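Local structure of putative phosphosugar isomerases (3FKJ) at residues V22-A27 with S159-L164; I30-L35 with L167-G172; Q38-V43 with N90-L95; D63-K68 with E171-Y176; A117-L122 with Y133-I138. The protein probably binds phosphorylated sugars or related carbohydrate derivatives through its SIS fold and may isomerise them, although its substrate is not established. All blocks are in the same frame, centred on the assembly; numbering follows the deposited sequence.

Contact 1: residues V22-A27 with S159-L164; sequences VAHENA and SLWLAL
Ala27 and Trp161 meet where helices 22-35 and 155-170 pass each other with their N-to-C directions 43° apart, the short axes of 22-27 and 159-164 coming within 8.9 Å. Trp161 fills the gap between them. Its CG stands anti to the carbonyl carbon (chi1 -77°), which brings the indole up against helix 22-35 with one face spread over the backbone from Ala23 to His24. Ala23 CB sits over the five-membered ring as a CH-pi contact, 3.6 Å from its centroid, and His24 CB does the same over the six-membered ring at 3.9 Å from that centroid. The imidazole of His24 continues past the rim of the indole: the two planes are nearly parallel, at 18°, but so far slid that the rings barely overlap. One turn on, the small Ala27 lets the helices approach, its CB lying 3.9 Å from Trp161 CB, while Leu162 reaches across with CD2 to Ala27 CA at 4.0 Å. Phe183 stacks on Trp161 from helix 176-184. No hydrogen bond joins the two segments; the polar partners lie outside them, Trp161 NE1 bonding to Ala152 O and His24 NE2 to Tyr176 OH. The cohesion is therefore dispersive and CH-pi in kind, and those outside bonds satisfy Trp161 NE1 and His24 NE2 and probably limit how each ring can turn.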
# COMPACT_ATOMS: atom_id res chain seq x y z
N VAL A 22 19.03 1.17 -24.22
CA VAL A 22 17.74 1.04 -24.88
C VAL A 22 16.59 1.60 -24.05
O VAL A 22 15.73 2.31 -24.57
CB VAL A 22 17.42 -0.46 -25.17
CG1 VAL A 22 15.97 -0.67 -25.61
CG2 VAL A 22 18.38 -1.00 -26.19
N ALA A 23 16.59 1.25 -22.75
CA ALA A 23 15.57 1.73 -21.82
C ALA A 23 15.69 3.24 -21.57
O ALA A 23 14.70 3.95 -21.59
CB ALA A 23 15.63 0.97 -20.51
N HIS A 24 16.91 3.73 -21.34
CA HIS A 24 17.18 5.17 -21.23
C HIS A 24 16.61 5.96 -22.43
O HIS A 24 15.88 6.92 -22.24
CB HIS A 24 18.69 5.39 -21.13
CG HIS A 24 19.12 6.78 -20.76
ND1 HIS A 24 20.44 7.09 -20.57
CD2 HIS A 24 18.42 7.91 -20.49
CE1 HIS A 24 20.54 8.37 -20.23
NE2 HIS A 24 19.33 8.88 -20.16
N GLU A 25 16.91 5.52 -23.65
CA GLU A 25 16.46 6.25 -24.83
C GLU A 25 14.96 6.20 -25.04
O GLU A 25 14.36 7.20 -25.40
CB GLU A 25 17.19 5.75 -26.09
CG GLU A 25 17.39 6.80 -27.15
CD GLU A 25 18.67 6.56 -28.03
OE1 GLU A 25 19.32 5.49 -27.95
OE2 GLU A 25 19.02 7.47 -28.81
N ASN A 26 14.36 5.02 -24.83
CA ASN A 26 12.90 4.87 -24.88
C ASN A 26 12.20 5.79 -23.92
O ASN A 26 11.31 6.57 -24.30
CB ASN A 26 12.47 3.42 -24.56
CG ASN A 26 12.58 2.49 -25.77
OD1 ASN A 26 12.77 2.94 -26.91
ND2 ASN A 26 12.45 1.20 -25.52
N ALA A 27 12.61 5.71 -22.65
CA ALA A 27 12.05 6.56 -21.60
C ALA A 27 12.15 8.03 -21.96
O ALA A 27 11.20 8.80 -21.80
CB ALA A 27 12.76 6.31 -20.28
N SER A 159 10.20 1.32 -14.65
CA SER A 159 9.51 2.22 -13.73
C SER A 159 10.50 3.30 -13.29
O SER A 159 10.11 4.46 -13.15
CB SER A 159 8.88 1.49 -12.51
OG SER A 159 9.84 1.11 -11.53
N LEU A 160 11.77 2.93 -13.09
CA LEU A 160 12.75 3.87 -12.56
C LEU A 160 13.26 4.77 -13.68
O LEU A 160 13.44 5.96 -13.48
CB LEU A 160 13.90 3.16 -11.83
CG LEU A 160 14.93 4.08 -11.13
CD1 LEU A 160 14.34 5.08 -10.16
CD2 LEU A 160 16.01 3.28 -10.46
N TRP A 161 13.46 4.20 -14.88
CA TRP A 161 13.84 4.99 -16.07
C TRP A 161 12.80 6.08 -16.36
O TRP A 161 13.14 7.24 -16.58
CB TRP A 161 14.00 4.10 -17.31
CG TRP A 161 15.28 3.29 -17.37
CD1 TRP A 161 15.39 1.94 -17.35
CD2 TRP A 161 16.62 3.80 -17.49
NE1 TRP A 161 16.71 1.56 -17.45
CE2 TRP A 161 17.49 2.68 -17.53
CE3 TRP A 161 17.17 5.08 -17.57
CZ2 TRP A 161 18.89 2.81 -17.66
CZ3 TRP A 161 18.56 5.21 -17.67
CH2 TRP A 161 19.40 4.08 -17.70
N LEU A 162 11.53 5.69 -16.41
CA LEU A 162 10.42 6.61 -16.71
C LEU A 162 10.30 7.67 -15.62
O LEU A 162 10.18 8.86 -15.91
CB LEU A 162 9.11 5.84 -16.85
CG LEU A 162 9.02 5.01 -18.12
CD1 LEU A 162 7.87 3.93 -18.03
CD2 LEU A 162 8.84 5.95 -19.26
N ALA A 163 10.37 7.24 -14.37
CA ALA A 163 10.42 8.17 -13.23
C ALA A 163 11.55 9.21 -13.35
O ALA A 163 11.30 10.42 -13.16
CB ALA A 163 10.56 7.43 -11.91
N LEU A 164 12.78 8.71 -13.59
CA LEU A 164 13.95 9.57 -13.79
C LEU A 164 13.67 10.66 -14.83
O LEU A 164 13.95 11.84 -14.60
CB LEU A 164 15.16 8.75 -14.26
CG LEU A 164 16.41 9.50 -14.72
CD1 LEU A 164 17.07 10.13 -13.49
CD2 LEU A 164 17.38 8.56 -15.51

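Contact 2: residues I30-L35 with L167-G172; sequences IISDIL and LAQTEG
Gln169 is the residue on which three side chains of 30-35 converge, near the C-terminal ends of two helices, 22-35 and 155-170, that lie side by side over one face of the parallel sheet of an SIS-type alpha/beta domain. The backbones stay well apart, Ser32 CA and Gln169 CA being 7.3 Å from each other, so the gap is bridged by side chains, which reach one another and the facing backbone.

The polar part centres on the Gln169 amide. Its chain runs extended beyond CG (chi2 -177°) and carries the amide across to the first helix. Ser32 OG lies 3.0 Å from Gln169 OE1, close enough for a hydrogen bond, but the bond is not settled, because the serine proton can also go to Arg28 O in the preceding turn. Gln169 NE2 is held more clearly: it donates to Glu165 OE1 in its own helix and to Arg28 O in the other. The amide is thus pinned at its nitrogen and spans the two helices there.

Apolar contact flanks it. Ile31 lays its CB and CG2 against the amide group, CG2 3.8 Å from Gln169 CD. Leu35 approaches from the next turn, pressing CD1 on the aliphatic root of the glutamine, 3.5 Å from Gln169 CB. Thr170 turns its OG1 back to Ile166 O, a hydrogen bond to the backbone one turn back, which leaves its methyl for the neighbour: Thr170 CG2 meets Leu35 CD2 at 4.0 Å, the two side chains crossing at about a right angle.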
# COMPACT_ATOMS: atom_id res chain seq x y z
N ILE A 30 9.88 9.05 -24.93
CA ILE A 30 8.46 9.05 -24.58
C ILE A 30 8.07 10.31 -23.80
O ILE A 30 7.05 10.97 -24.11
CB ILE A 30 8.04 7.74 -23.88
CG1 ILE A 30 8.15 6.58 -24.90
CG2 ILE A 30 6.59 7.86 -23.32
CD1 ILE A 30 8.11 5.21 -24.31
N ILE A 31 8.89 10.67 -22.81
CA ILE A 31 8.58 11.78 -21.91
C ILE A 31 8.73 13.13 -22.62
O ILE A 31 7.91 14.03 -22.37
CB ILE A 31 9.40 11.70 -20.60
CG1 ILE A 31 9.09 10.37 -19.85
CG2 ILE A 31 9.14 12.93 -19.69
CD1 ILE A 31 7.57 10.04 -19.59
N SER A 32 9.73 13.27 -23.51
CA SER A 32 9.84 14.49 -24.36
C SER A 32 8.63 14.66 -25.27
O SER A 32 8.06 15.76 -25.35
CB SER A 32 11.08 14.48 -25.26
OG SER A 32 12.22 14.00 -24.58
N ASP A 33 8.24 13.57 -25.94
CA ASP A 33 7.07 13.61 -26.81
C ASP A 33 5.82 14.05 -26.06
O ASP A 33 5.10 14.94 -26.49
CB ASP A 33 6.82 12.26 -27.47
CG ASP A 33 6.02 12.38 -28.76
OD1 ASP A 33 6.62 12.72 -29.80
OD2 ASP A 33 4.79 12.15 -28.73
N ILE A 34 5.59 13.46 -24.90
CA ILE A 34 4.44 13.82 -24.09
C ILE A 34 4.50 15.30 -23.67
O ILE A 34 3.51 16.01 -23.76
CB ILE A 34 4.33 12.94 -22.86
CG1 ILE A 34 4.03 11.48 -23.27
CG2 ILE A 34 3.29 13.52 -21.90
CD1 ILE A 34 4.46 10.42 -22.19
N LEU A 35 5.66 15.74 -23.20
CA LEU A 35 5.80 17.16 -22.77
C LEU A 35 5.59 18.18 -23.90
O LEU A 35 5.20 19.32 -23.65
CB LEU A 35 7.13 17.41 -22.06
CG LEU A 35 7.14 16.84 -20.63
CD1 LEU A 35 8.54 16.70 -20.10
CD2 LEU A 35 6.27 17.69 -19.71
N LEU A 167 10.96 13.34 -13.89
CA LEU A 167 11.49 14.28 -12.96
C LEU A 167 12.46 15.18 -13.65
O LEU A 167 12.38 16.40 -13.50
CB LEU A 167 12.21 13.56 -11.78
CG LEU A 167 12.92 14.47 -10.74
CD1 LEU A 167 11.98 15.24 -9.86
CD2 LEU A 167 13.93 13.66 -9.90
N ALA A 168 13.40 14.61 -14.38
CA ALA A 168 14.44 15.38 -15.03
C ALA A 168 13.84 16.40 -16.01
O ALA A 168 14.31 17.53 -16.07
CB ALA A 168 15.48 14.46 -15.78
N GLN A 169 12.84 16.00 -16.79
CA GLN A 169 12.34 16.87 -17.88
C GLN A 169 11.26 17.85 -17.40
O GLN A 169 10.80 18.68 -18.17
CB GLN A 169 11.82 16.02 -19.04
CG GLN A 169 12.91 15.25 -19.80
CD GLN A 169 12.38 14.47 -20.98
OE1 GLN A 169 11.58 14.98 -21.77
NE2 GLN A 169 12.82 13.24 -21.12
N THR A 170 10.83 17.72 -16.13
CA THR A 170 9.87 18.65 -15.54
C THR A 170 10.47 19.52 -14.42
O THR A 170 10.12 20.68 -14.28
CB THR A 170 8.60 17.91 -15.01
OG1 THR A 170 8.95 17.02 -13.93
CG2 THR A 170 7.93 17.12 -16.12
N GLU A 171 11.33 18.96 -13.59
CA GLU A 171 11.88 19.71 -12.47
C GLU A 171 13.40 19.82 -12.51
O GLU A 171 14.00 20.60 -11.78
CB GLU A 171 11.46 19.06 -11.14
CG GLU A 171 9.98 19.04 -10.91
CD GLU A 171 9.55 18.39 -9.59
OE1 GLU A 171 8.42 17.84 -9.55
OE2 GLU A 171 10.29 18.47 -8.57
N GLY A 172 14.02 19.02 -13.35
CA GLY A 172 15.46 18.83 -13.32
C GLY A 172 15.86 17.87 -12.21
O GLY A 172 15.15 17.70 -11.22

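Contact 3: residues Q38-V43 with N90-L95; sequences QNIERV and NSVVIL
Asn90 lies against the turn at 39-41 and bonds to it with both its side chain and its backbone. Asn90 O takes the amide of Glu41 nearly end-on, Glu41 N to Asn90 O being 2.8 Å, and a weak second bond from Arg42 N reaches the same oxygen. The side-chain oxygen of Asn90 accepts from Asn39 N at 3.0 Å, with the donor standing 38° out of the carbonyl plane. Beside it the side chain of Asn39 runs in the same direction, the two amide planes only 25° apart.

Gln38 reaches the strand from the other end of the turn. Its CG lies between backbone N and carbonyl carbon (chi1 60°), and the extended chain beyond brings NE2 to Ser91 O at 3.2 Å. That bond is almost straight at hydrogen but comes from above the carbonyl plane. Gln38 NE2 also donates to Asn39 O, and Asn39 ND2 to Glu41 OE2, so the turn is braced by its own side chains.

The regular pairing then begins: Val92 N bonds to Arg42 O at 2.9 Å, and Arg42-Ser91 and Val43-Val92 are parallel bridges. On the face bearing Val43 and Val92, Ile40 CG1 packs on Val92 CG2 at 3.7 Å, and Val43 CG1 meets Ile94 CD1. On the face of Arg42 and Ser91, Arg42 turns away to Leu69 O of the second subunit. Strand 42-47 lies between 70-75 and 91-97, giving the strand order 2-1-3-4-5 of the parallel sheet in a Rossmann-like SIS domain.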
# COMPACT_ATOMS: atom_id res chain seq x y z
N GLN A 38 1.51 18.22 -23.72
CA GLN A 38 0.78 18.55 -22.51
C GLN A 38 1.74 18.82 -21.37
O GLN A 38 2.94 18.68 -21.52
CB GLN A 38 -0.12 17.37 -22.11
CG GLN A 38 0.65 16.10 -21.83
CD GLN A 38 -0.20 14.99 -21.25
OE1 GLN A 38 -1.00 14.36 -21.96
NE2 GLN A 38 -0.01 14.73 -19.97
N ASN A 39 1.20 19.20 -20.22
CA ASN A 39 1.96 19.19 -18.98
C ASN A 39 1.94 17.80 -18.38
O ASN A 39 1.04 17.02 -18.67
CB ASN A 39 1.35 20.15 -17.95
CG ASN A 39 1.17 21.53 -18.50
OD1 ASN A 39 1.95 21.99 -19.33
ND2 ASN A 39 0.12 22.21 -18.04
N ILE A 40 2.94 17.49 -17.55
CA ILE A 40 2.89 16.33 -16.69
C ILE A 40 2.75 16.81 -15.28
O ILE A 40 3.74 17.05 -14.59
CB ILE A 40 4.10 15.35 -16.83
CG1 ILE A 40 4.26 14.87 -18.29
CG2 ILE A 40 3.88 14.11 -15.91
CD1 ILE A 40 5.50 14.01 -18.55
N GLU A 41 1.50 16.90 -14.82
CA GLU A 41 1.20 17.37 -13.47
C GLU A 41 0.96 16.24 -12.48
O GLU A 41 1.15 16.40 -11.27
CB GLU A 41 -0.02 18.29 -13.50
CG GLU A 41 0.27 19.64 -14.12
CD GLU A 41 -0.99 20.38 -14.51
OE1 GLU A 41 -2.02 20.27 -13.82
OE2 GLU A 41 -0.97 21.05 -15.55
N ARG A 42 0.49 15.10 -13.00
CA ARG A 42 0.16 13.92 -12.21
C ARG A 42 0.57 12.69 -12.99
O ARG A 42 0.43 12.66 -14.22
CB ARG A 42 -1.33 13.85 -11.92
CG ARG A 42 -1.91 15.10 -11.34
CD ARG A 42 -3.33 14.85 -10.87
NE ARG A 42 -3.37 14.03 -9.66
CZ ARG A 42 -3.58 14.48 -8.41
NH1 ARG A 42 -3.78 15.77 -8.17
NH2 ARG A 42 -3.59 13.62 -7.39
N VAL A 43 1.10 11.70 -12.27
CA VAL A 43 1.35 10.36 -12.79
C VAL A 43 0.53 9.36 -11.98
O VAL A 43 0.38 9.52 -10.74
CB VAL A 43 2.87 10.01 -12.67
CG1 VAL A 43 3.17 8.66 -13.29
CG2 VAL A 43 3.69 11.08 -13.33
N ASN A 90 -3.58 16.68 -18.34
CA ASN A 90 -2.18 16.81 -17.90
C ASN A 90 -1.71 15.70 -16.94
O ASN A 90 -0.78 15.88 -16.14
CB ASN A 90 -1.98 18.19 -17.28
CG ASN A 90 -2.22 19.30 -18.30
OD1 ASN A 90 -1.66 19.29 -19.41
ND2 ASN A 90 -3.06 20.25 -17.94
N SER A 91 -2.37 14.55 -17.03
CA SER A 91 -1.98 13.32 -16.34
C SER A 91 -1.28 12.38 -17.31
O SER A 91 -1.54 12.40 -18.50
CB SER A 91 -3.20 12.59 -15.77
OG SER A 91 -3.98 13.40 -14.91
N VAL A 92 -0.40 11.55 -16.76
CA VAL A 92 0.21 10.43 -17.45
C VAL A 92 -0.12 9.17 -16.65
O VAL A 92 -0.01 9.13 -15.41
CB VAL A 92 1.74 10.60 -17.59
CG1 VAL A 92 2.37 9.33 -18.15
CG2 VAL A 92 2.06 11.86 -18.47
N VAL A 93 -0.63 8.17 -17.34
CA VAL A 93 -0.99 6.90 -16.71
C VAL A 93 -0.09 5.83 -17.32
O VAL A 93 -0.03 5.66 -18.54
CB VAL A 93 -2.50 6.55 -16.86
CG1 VAL A 93 -2.81 5.20 -16.16
CG2 VAL A 93 -3.37 7.70 -16.30
N ILE A 94 0.66 5.16 -16.45
CA ILE A 94 1.64 4.19 -16.87
C ILE A 94 1.15 2.84 -16.41
O ILE A 94 0.98 2.60 -15.22
CB ILE A 94 3.05 4.49 -16.32
CG1 ILE A 94 3.42 5.94 -16.61
CG2 ILE A 94 4.09 3.46 -16.88
CD1 ILE A 94 4.73 6.41 -15.97
N LEU A 95 0.89 1.97 -17.40
CA LEU A 95 0.31 0.65 -17.17
C LEU A 95 1.28 -0.47 -17.59
O LEU A 95 2.11 -0.28 -18.46
CB LEU A 95 -1.04 0.57 -17.89
CG LEU A 95 -1.98 1.78 -17.67
CD1 LEU A 95 -2.09 2.66 -18.91
CD2 LEU A 95 -3.36 1.27 -17.24

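Contact 4: residues D63-K68 with E171-Y176; sequences DCEASK and EGYAQY
Glu171 reaches over to the backbone of Ser67 and Lys68 with a side chain extended beyond CG, and its carboxylate makes the tight half of this contact. Ser67 N donates to Glu171 OE2 at 2.8 Å, using the syn lone pair of that oxygen. Lys68 N bonds to Glu171 OE1 at 2.9 Å, but from above the carboxylate plane, 45° out of it. Two successive amides thus grip the two oxygens and limit rotation of the group. Ala66 CB also touches the carboxylate, 3.7 Å from Glu171 OE1, while the aliphatic part of Lys68 slides past the glutamate in the opposite direction. The lysine's charge stays apart: Lys68 NZ is 6.3 Å from Glu171 OE1.

This joins the chain just beyond helix 56-65 of the SIS domain, where it turns toward strand 70-75, to the loop linking helices 155-170 and 176-184. That loop holds a type I beta turn from Tyr173 to Tyr176, with Gln175 in the N-cap position of the second helix.

The looser half lies at Tyr173. Glu65 OE1 comes only to the ring's edge, 3.7 Å from Tyr173 CE1, and a water lying in the ring plane spans the rest, weakly bonded to Glu65 OE2 and Gln175 OE1. The carboxylate of Glu65 has firmer partners beyond the segments, Tyr311 OH at OE2 and Lys85 of the second subunit at OE1.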
# COMPACT_ATOMS: atom_id res chain seq x y z
N ASP A 63 8.21 9.95 -5.14
CA ASP A 63 7.74 10.36 -3.82
C ASP A 63 8.86 11.04 -3.03
O ASP A 63 8.61 11.97 -2.30
CB ASP A 63 7.21 9.18 -3.01
CG ASP A 63 5.89 8.67 -3.51
OD1 ASP A 63 5.23 9.34 -4.34
OD2 ASP A 63 5.51 7.59 -3.05
N CYS A 64 10.08 10.54 -3.19
CA CYS A 64 11.23 11.14 -2.55
C CYS A 64 11.72 12.43 -3.19
O CYS A 64 12.09 13.34 -2.50
CB CYS A 64 12.38 10.15 -2.54
SG CYS A 64 12.13 8.76 -1.42
N GLU A 65 11.75 12.46 -4.52
CA GLU A 65 12.51 13.46 -5.27
C GLU A 65 11.68 14.55 -5.97
O GLU A 65 12.15 15.67 -6.04
CB GLU A 65 13.37 12.76 -6.31
CG GLU A 65 14.48 11.87 -5.77
CD GLU A 65 15.57 12.62 -5.00
OE1 GLU A 65 15.86 13.83 -5.23
OE2 GLU A 65 16.15 11.98 -4.15
N ALA A 66 10.48 14.24 -6.45
CA ALA A 66 9.59 15.21 -7.13
C ALA A 66 8.82 16.09 -6.15
O ALA A 66 8.09 15.58 -5.33
CB ALA A 66 8.59 14.47 -8.02
N SER A 67 8.95 17.42 -6.30
CA SER A 67 8.23 18.41 -5.50
C SER A 67 6.91 18.90 -6.08
O SER A 67 6.05 19.40 -5.34
CB SER A 67 9.13 19.64 -5.25
OG SER A 67 10.29 19.24 -4.58
N LYS A 68 6.74 18.80 -7.39
CA LYS A 68 5.53 19.33 -8.02
C LYS A 68 4.51 18.25 -8.36
O LYS A 68 3.32 18.49 -8.39
CB LYS A 68 5.87 20.08 -9.30
CG LYS A 68 6.79 21.29 -9.13
CD LYS A 68 7.09 21.86 -10.53
CE LYS A 68 8.10 22.96 -10.54
NZ LYS A 68 8.07 23.65 -11.86
N GLU A 171 11.33 18.96 -13.59
CA GLU A 171 11.88 19.71 -12.47
C GLU A 171 13.40 19.82 -12.51
O GLU A 171 14.00 20.60 -11.78
CB GLU A 171 11.46 19.06 -11.14
CG GLU A 171 9.98 19.04 -10.91
CD GLU A 171 9.55 18.39 -9.59
OE1 GLU A 171 8.42 17.84 -9.55
OE2 GLU A 171 10.29 18.47 -8.57
N GLY A 172 14.02 19.02 -13.35
CA GLY A 172 15.46 18.83 -13.32
C GLY A 172 15.86 17.87 -12.21
O GLY A 172 15.15 17.70 -11.22
N TYR A 173 17.02 17.24 -12.37
CA TYR A 173 17.52 16.33 -11.38
C TYR A 173 19.01 16.36 -11.42
O TYR A 173 19.60 15.91 -12.40
CB TYR A 173 17.01 14.92 -11.65
CG TYR A 173 17.49 13.90 -10.65
CD1 TYR A 173 17.33 14.13 -9.26
CD2 TYR A 173 18.06 12.71 -11.07
CE1 TYR A 173 17.75 13.17 -8.32
CE2 TYR A 173 18.49 11.75 -10.14
CZ TYR A 173 18.32 11.98 -8.76
OH TYR A 173 18.73 11.05 -7.84
N ALA A 174 19.61 16.88 -10.36
CA ALA A 174 21.07 17.08 -10.27
C ALA A 174 21.83 15.79 -10.40
O ALA A 174 22.90 15.80 -10.97
CB ALA A 174 21.45 17.77 -8.96
N GLN A 175 21.30 14.69 -9.90
CA GLN A 175 21.95 13.38 -10.02
C GLN A 175 21.60 12.55 -11.25
O GLN A 175 21.87 11.33 -11.29
CB GLN A 175 21.71 12.55 -8.75
CG GLN A 175 22.61 12.98 -7.60
CD GLN A 175 22.12 14.24 -6.95
OE1 GLN A 175 20.96 14.33 -6.60
NE2 GLN A 175 23.02 15.21 -6.78
N TYR A 176 21.02 13.16 -12.27
CA TYR A 176 20.67 12.42 -13.51
C TYR A 176 21.80 11.55 -14.06
O TYR A 176 21.62 10.35 -14.34
CB TYR A 176 20.23 13.41 -14.58
CG TYR A 176 19.74 12.82 -15.88
CD1 TYR A 176 18.40 12.52 -16.06
CD2 TYR A 176 20.61 12.60 -16.96
CE1 TYR A 176 17.94 12.00 -17.26
CE2 TYR A 176 20.14 12.09 -18.17
CZ TYR A 176 18.80 11.81 -18.30
OH TYR A 176 18.31 11.29 -19.45
O HOH W 1 18.88 11.81 -5.57

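Contact 5: residues A117-L122 with Y133-I138; sequences AATIGL and YSDYII
Ile138 packs against Ile120 and Leu122 on the apolar face of two parallel strands, 118-123 and 136-139. Its CD1 presses on Ile120 CG2 at 3.4 Å, tighter than usual for two carbons, and lies 4.1 Å from Leu122 CD1, the leucine running alongside. Tyr136 adds its ring on this same face, and helices 22-35 and 155-170 cover it. Outward from this core come the backbone bonds: Gly121 N to Tyr136 O and Ile138 N to Gly121 O, both 2.8 Å. Opposite the apolar face, Ser134 OG, hydrogen-bonded to Leu130 O, stands 3.6 Å from Gly121 CA, close against the glycine backbone.

Polar groups concentrate where the strands begin. Thr119 OG1, set between its backbone N and carbonyl carbon (chi1 53°), donates to Tyr133 O at 2.7 Å and accepts from Asp135 N at 2.9 Å. Asp135 OD2 in turn takes Thr119 N, which approaches 46° above the carboxylate plane, while its OD1 forms a salt bridge with Arg113. This closes the beta-alpha-beta unit through helix 129-132. The reciprocal bonds of Thr119 and Asp135 suggest that side chains reinforce the register at the entry to strand 136-139, next to the Tyr136 N to Thr119 O bond.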
# COMPACT_ATOMS: atom_id res chain seq x y z
N ALA A 117 -5.82 11.62 -20.51
CA ALA A 117 -4.47 11.33 -20.01
C ALA A 117 -3.62 10.70 -21.11
O ALA A 117 -4.17 9.99 -21.99
CB ALA A 117 -4.53 10.40 -18.80
N ALA A 118 -2.32 10.98 -21.11
CA ALA A 118 -1.37 10.18 -21.87
C ALA A 118 -1.22 8.83 -21.20
O ALA A 118 -1.14 8.75 -19.95
CB ALA A 118 -0.03 10.86 -22.02
N THR A 119 -1.17 7.78 -22.02
CA THR A 119 -0.99 6.43 -21.52
C THR A 119 0.35 5.84 -22.02
O THR A 119 0.68 5.97 -23.17
CB THR A 119 -2.17 5.51 -21.93
OG1 THR A 119 -2.37 5.60 -23.35
CG2 THR A 119 -3.44 5.91 -21.23
N ILE A 120 1.14 5.25 -21.11
CA ILE A 120 2.36 4.50 -21.47
C ILE A 120 2.10 3.05 -21.06
O ILE A 120 1.84 2.77 -19.87
CB ILE A 120 3.64 5.02 -20.75
CG1 ILE A 120 3.88 6.53 -21.01
CG2 ILE A 120 4.86 4.20 -21.16
CD1 ILE A 120 5.00 7.13 -20.17
N GLY A 121 2.18 2.15 -22.02
CA GLY A 121 1.95 0.73 -21.79
C GLY A 121 3.23 -0.06 -21.84
O GLY A 121 3.93 -0.05 -22.87
N LEU A 122 3.53 -0.77 -20.74
CA LEU A 122 4.65 -1.73 -20.68
C LEU A 122 4.11 -3.15 -20.94
O LEU A 122 3.20 -3.62 -20.23
CB LEU A 122 5.36 -1.66 -19.32
CG LEU A 122 6.29 -0.51 -18.93
CD1 LEU A 122 5.59 0.84 -18.99
CD2 LEU A 122 6.76 -0.76 -17.52
N TYR A 133 -4.89 0.86 -26.34
CA TYR A 133 -5.12 2.08 -25.57
C TYR A 133 -3.84 2.69 -25.00
O TYR A 133 -3.90 3.51 -24.09
CB TYR A 133 -6.08 1.77 -24.43
CG TYR A 133 -7.41 1.27 -24.92
CD1 TYR A 133 -8.29 2.12 -25.59
CD2 TYR A 133 -7.79 -0.06 -24.74
CE1 TYR A 133 -9.52 1.67 -26.04
CE2 TYR A 133 -9.01 -0.52 -25.20
CZ TYR A 133 -9.87 0.35 -25.83
OH TYR A 133 -11.08 -0.11 -26.25
N SER A 134 -2.69 2.30 -25.54
CA SER A 134 -1.40 2.83 -25.12
C SER A 134 -0.92 3.83 -26.15
O SER A 134 -0.67 3.45 -27.29
CB SER A 134 -0.37 1.70 -24.99
OG SER A 134 -0.81 0.70 -24.08
N ASP A 135 -0.78 5.09 -25.76
CA ASP A 135 -0.25 6.11 -26.68
C ASP A 135 1.19 5.77 -26.99
O ASP A 135 1.65 6.01 -28.10
CB ASP A 135 -0.30 7.54 -26.08
CG ASP A 135 -1.71 8.02 -25.80
OD1 ASP A 135 -2.60 7.68 -26.61
OD2 ASP A 135 -1.93 8.75 -24.80
N TYR A 136 1.90 5.24 -25.99
CA TYR A 136 3.29 4.84 -26.14
C TYR A 136 3.42 3.43 -25.58
O TYR A 136 2.81 3.12 -24.56
CB TYR A 136 4.22 5.81 -25.41
CG TYR A 136 3.98 7.29 -25.72
CD1 TYR A 136 3.03 8.03 -25.01
CD2 TYR A 136 4.71 7.94 -26.74
CE1 TYR A 136 2.80 9.37 -25.29
CE2 TYR A 136 4.50 9.29 -27.02
CZ TYR A 136 3.54 10.01 -26.31
OH TYR A 136 3.34 11.35 -26.59
N ILE A 137 4.22 2.61 -26.25
CA ILE A 137 4.40 1.20 -25.91
C ILE A 137 5.88 0.89 -25.63
O ILE A 137 6.73 1.23 -26.43
CB ILE A 137 3.93 0.26 -27.06
CG1 ILE A 137 2.45 0.48 -27.36
CG2 ILE A 137 4.18 -1.20 -26.67
CD1 ILE A 137 2.03 0.13 -28.79
N ILE A 138 6.16 0.25 -24.51
CA ILE A 138 7.50 -0.24 -24.21
C ILE A 138 7.43 -1.76 -24.17
O ILE A 138 6.63 -2.33 -23.44
CB ILE A 138 8.02 0.31 -22.87
CG1 ILE A 138 8.33 1.82 -23.00
CG2 ILE A 138 9.24 -0.48 -22.43
CD1 ILE A 138 7.85 2.71 -21.84

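In the fold
Contacts 3 and 5 belong to one parallel sheet, with centres 11 Å apart, and are joined directly by Val93 N to Ala118 O at 2.7 Å. Contacts 1 and 2 follow the same pair of helices, 22-35 and 155-170, over one face of that sheet, and their centres are also 11 Å apart. Leu162 of contact 1 packs on Leu122 and Ile138 of contact 5, while Ile34 of contact 2 reaches Val92 of contact 3 and Asp33 OD2 meets Tyr136 OH at 2.7 Å. Contact 4 shares Glu171 with contact 2 but lies about 23 Å from contact 5, centre to centre.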